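Local coordinates for protein mitochondrial enolase superfamily member 1 (Homo sapiens, PDB 4A35) that catalyses the magnesium-dependent dehydration of L-fuconate to 2-keto-3-deoxy-L-fuconate, a step in the breakdown of L-fucose, at residues 11-16 with 423-428. Numbering follows the deposited sequence.
Sequences SVRDVR and SVKKHQ. With EDO (1,2-ethanediol), chain D.
Arg16 and His427 join the backbones where the last turn of helix 423-427 meets strand 11-16, the two axes crossing at 83°. Arg16 N donates an almost straight bond of 2.9 Å to His427 O. One residue on, Gln428 leaves the helix and lies beside Val15 in a single beta bridge, with its CA turned to Asp14 O in a CA-H...O contact of 3.3 Å. The two methyls of Val15 divide: CG1, anti to the backbone N (chi1 -172°), reaches His427 CB, while CG2 packs on Val424 CG1 at 3.9 Å. Val424 CG1 also lies over one face of the Arg13 guanidinium, toward its rim, 3.5 Å from NH1. The Gln428 amide crosses the aliphatic part of Arg13, its plane nearly perpendicular to the guanidinium, and NE2 lies 3.5 Å from Arg13 CG. One water accepts from Arg13 NH1 and Lys425 NZ and donates to Gln428 OE1, linking two like charges; Glu421 pairs with Arg13 and probably eases their repulsion. Arg16 grips Asp14 side-on, NE to OD1 at 2.7 Å and NH2 to OD2; NH2 also makes a salt bridge with Glu64, and NH1 donates to O1 of a 1,2-ethanediol probably left from the crystallisation liquor. An alanine in place of Arg16 would probably leave buried Asp14 and Glu64 without this charged mate. Helix 421-427, near the C-terminus, thus meets edge strand 7-16 of the three-stranded antiparallel sheet in the enolase-superfamily N-terminal capping domain, as the chain returns from the barrel; strand 36-44 pairs with 7-16, helix 63-73 receives Val12 and Asp14, and helix 433-438 packs against His427.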
loop_
_atom_site.group_PDB
_atom_site.type_symbol
_atom_site.label_atom_id
_atom_site.label_comp_id
_atom_site.label_asym_id
_atom_site.label_seq_id
_atom_site.Cartn_x
_atom_site.Cartn_y
_atom_site.Cartn_z
ATOM N N SER A 11 19.936 -0.819 -15.455
ATOM C CA SER A 11 18.928 -0.857 -16.503
ATOM C C SER A 11 17.684 -1.535 -15.926
ATOM O O SER A 11 17.780 -2.395 -15.037
ATOM C CB SER A 11 19.445 -1.564 -17.765
ATOM O OG SER A 11 19.495 -2.972 -17.594
ATOM N N VAL A 12 16.524 -1.129 -16.418
ATOM C CA VAL A 12 15.266 -1.735 -16.011
ATOM C C VAL A 12 14.390 -1.792 -17.238
ATOM O O VAL A 12 14.261 -0.787 -17.951
ATOM C CB VAL A 12 14.580 -1.044 -14.789
ATOM C CG1 VAL A 12 14.468 0.500 -14.965
ATOM C CG2 VAL A 12 13.234 -1.684 -14.488
ATOM N N ARG A 13 13.793 -2.973 -17.465
ATOM C CA ARG A 13 12.975 -3.231 -18.632
ATOM C C ARG A 13 11.657 -3.876 -18.246
ATOM O O ARG A 13 11.576 -4.655 -17.304
ATOM C CB ARG A 13 13.764 -4.109 -19.633
ATOM C CG ARG A 13 14.973 -3.348 -20.305
ATOM C CD ARG A 13 15.824 -4.320 -21.099
ATOM N NE ARG A 13 16.615 -5.148 -20.164
ATOM C CZ ARG A 13 17.487 -6.081 -20.515
ATOM N NH1 ARG A 13 17.655 -6.401 -21.807
ATOM N NH2 ARG A 13 18.170 -6.743 -19.577
ATOM N N ASP A 14 10.627 -3.548 -19.012
ATOM C CA ASP A 14 9.250 -4.025 -18.875
ATOM C C ASP A 14 9.154 -5.318 -19.693
ATOM O O ASP A 14 9.224 -5.253 -20.920
ATOM C CB ASP A 14 8.314 -2.911 -19.427
ATOM C CG ASP A 14 6.838 -3.146 -19.237
ATOM O OD1 ASP A 14 6.437 -4.331 -19.030
ATOM O OD2 ASP A 14 6.059 -2.154 -19.360
ATOM N N VAL A 15 9.077 -6.505 -19.021
ATOM C CA VAL A 15 9.047 -7.815 -19.697
ATOM C C VAL A 15 7.684 -8.452 -19.457
ATOM O O VAL A 15 7.274 -8.554 -18.310
ATOM C CB VAL A 15 10.212 -8.738 -19.220
ATOM C CG1 VAL A 15 10.296 -10.011 -20.053
ATOM C CG2 VAL A 15 11.545 -7.992 -19.254
ATOM N N ARG A 16 6.966 -8.846 -20.517
ATOM C CA ARG A 16 5.624 -9.372 -20.326
ATOM C C ARG A 16 5.407 -10.619 -21.105
ATOM O O ARG A 16 5.793 -10.712 -22.263
ATOM C CB ARG A 16 4.546 -8.311 -20.741
ATOM C CG ARG A 16 4.667 -6.976 -19.969
ATOM C CD ARG A 16 3.533 -6.023 -20.333
ATOM N NE ARG A 16 3.830 -4.695 -19.786
ATOM C CZ ARG A 16 2.947 -3.713 -19.651
ATOM N NH1 ARG A 16 1.675 -3.901 -19.996
ATOM N NH2 ARG A 16 3.318 -2.551 -19.149
ATOM N N SER A 423 15.120 -14.233 -24.266
ATOM C CA SER A 423 13.764 -14.207 -23.673
ATOM C C SER A 423 13.342 -12.780 -23.317
ATOM O O SER A 423 12.225 -12.375 -23.621
ATOM C CB SER A 423 13.689 -15.075 -22.420
ATOM O OG SER A 423 13.864 -16.425 -22.799
ATOM N N VAL A 424 14.236 -12.005 -22.662
ATOM C CA VAL A 424 13.896 -10.621 -22.279
ATOM C C VAL A 424 13.560 -9.770 -23.526
ATOM O O VAL A 424 12.480 -9.153 -23.610
ATOM C CB VAL A 424 15.067 -9.997 -21.476
ATOM C CG1 VAL A 424 14.866 -8.493 -21.265
ATOM C CG2 VAL A 424 15.257 -10.730 -20.148
ATOM N N LYS A 425 14.446 -9.818 -24.515
ATOM C CA LYS A 425 14.271 -9.024 -25.744
ATOM C C LYS A 425 13.002 -9.383 -26.519
ATOM O O LYS A 425 12.315 -8.462 -26.985
ATOM C CB LYS A 425 15.522 -9.178 -26.640
ATOM C CG LYS A 425 16.724 -8.560 -25.952
ATOM C CD LYS A 425 18.022 -8.649 -26.715
ATOM C CE LYS A 425 19.119 -7.997 -25.898
ATOM N NZ LYS A 425 18.911 -6.522 -25.724
ATOM N N LYS A 426 12.658 -10.686 -26.633
ATOM C CA LYS A 426 11.456 -11.099 -27.387
ATOM C C LYS A 426 10.171 -10.644 -26.676
ATOM O O LYS A 426 9.149 -10.410 -27.329
ATOM C CB LYS A 426 11.392 -12.642 -27.538
ATOM C CG LYS A 426 11.973 -13.197 -28.837
ATOM C CD LYS A 426 11.802 -14.712 -28.887
ATOM C CE LYS A 426 12.208 -15.298 -30.222
ATOM N NZ LYS A 426 12.043 -16.772 -30.237
ATOM N N HIS A 427 10.232 -10.573 -25.328
ATOM C CA HIS A 427 9.036 -10.285 -24.504
ATOM C C HIS A 427 8.966 -8.858 -23.898
ATOM O O HIS A 427 8.001 -8.520 -23.177
ATOM C CB HIS A 427 8.967 -11.349 -23.387
ATOM C CG HIS A 427 8.711 -12.714 -23.935
ATOM N ND1 HIS A 427 9.768 -13.575 -24.267
ATOM C CD2 HIS A 427 7.537 -13.304 -24.260
ATOM C CE1 HIS A 427 9.193 -14.667 -24.758
ATOM N NE2 HIS A 427 7.853 -14.557 -24.754
ATOM N N GLN A 428 9.936 -7.994 -24.281
ATOM C CA GLN A 428 9.945 -6.610 -23.841
ATOM C C GLN A 428 8.709 -5.882 -24.383
ATOM O O GLN A 428 8.313 -6.077 -25.548
ATOM C CB GLN A 428 11.212 -5.937 -24.322
ATOM C CG GLN A 428 11.579 -4.720 -23.550
ATOM C CD GLN A 428 12.989 -4.282 -23.806
ATOM O OE1 GLN A 428 13.836 -5.020 -24.374
ATOM N NE2 GLN A 428 13.275 -3.088 -23.314
HETATM C C1 EDO D . 0.279 -6.216 -22.559
HETATM O O1 EDO D . 0.343 -6.210 -21.129
HETATM C C2 EDO D . -0.545 -5.006 -23.109
HETATM O O2 EDO D . -1.596 -4.628 -22.216
HETATM O O HOH W 1 16.659 -5.129 -24.317
HETATM O O HOH W 2 11.395 -1.786 -21.267
#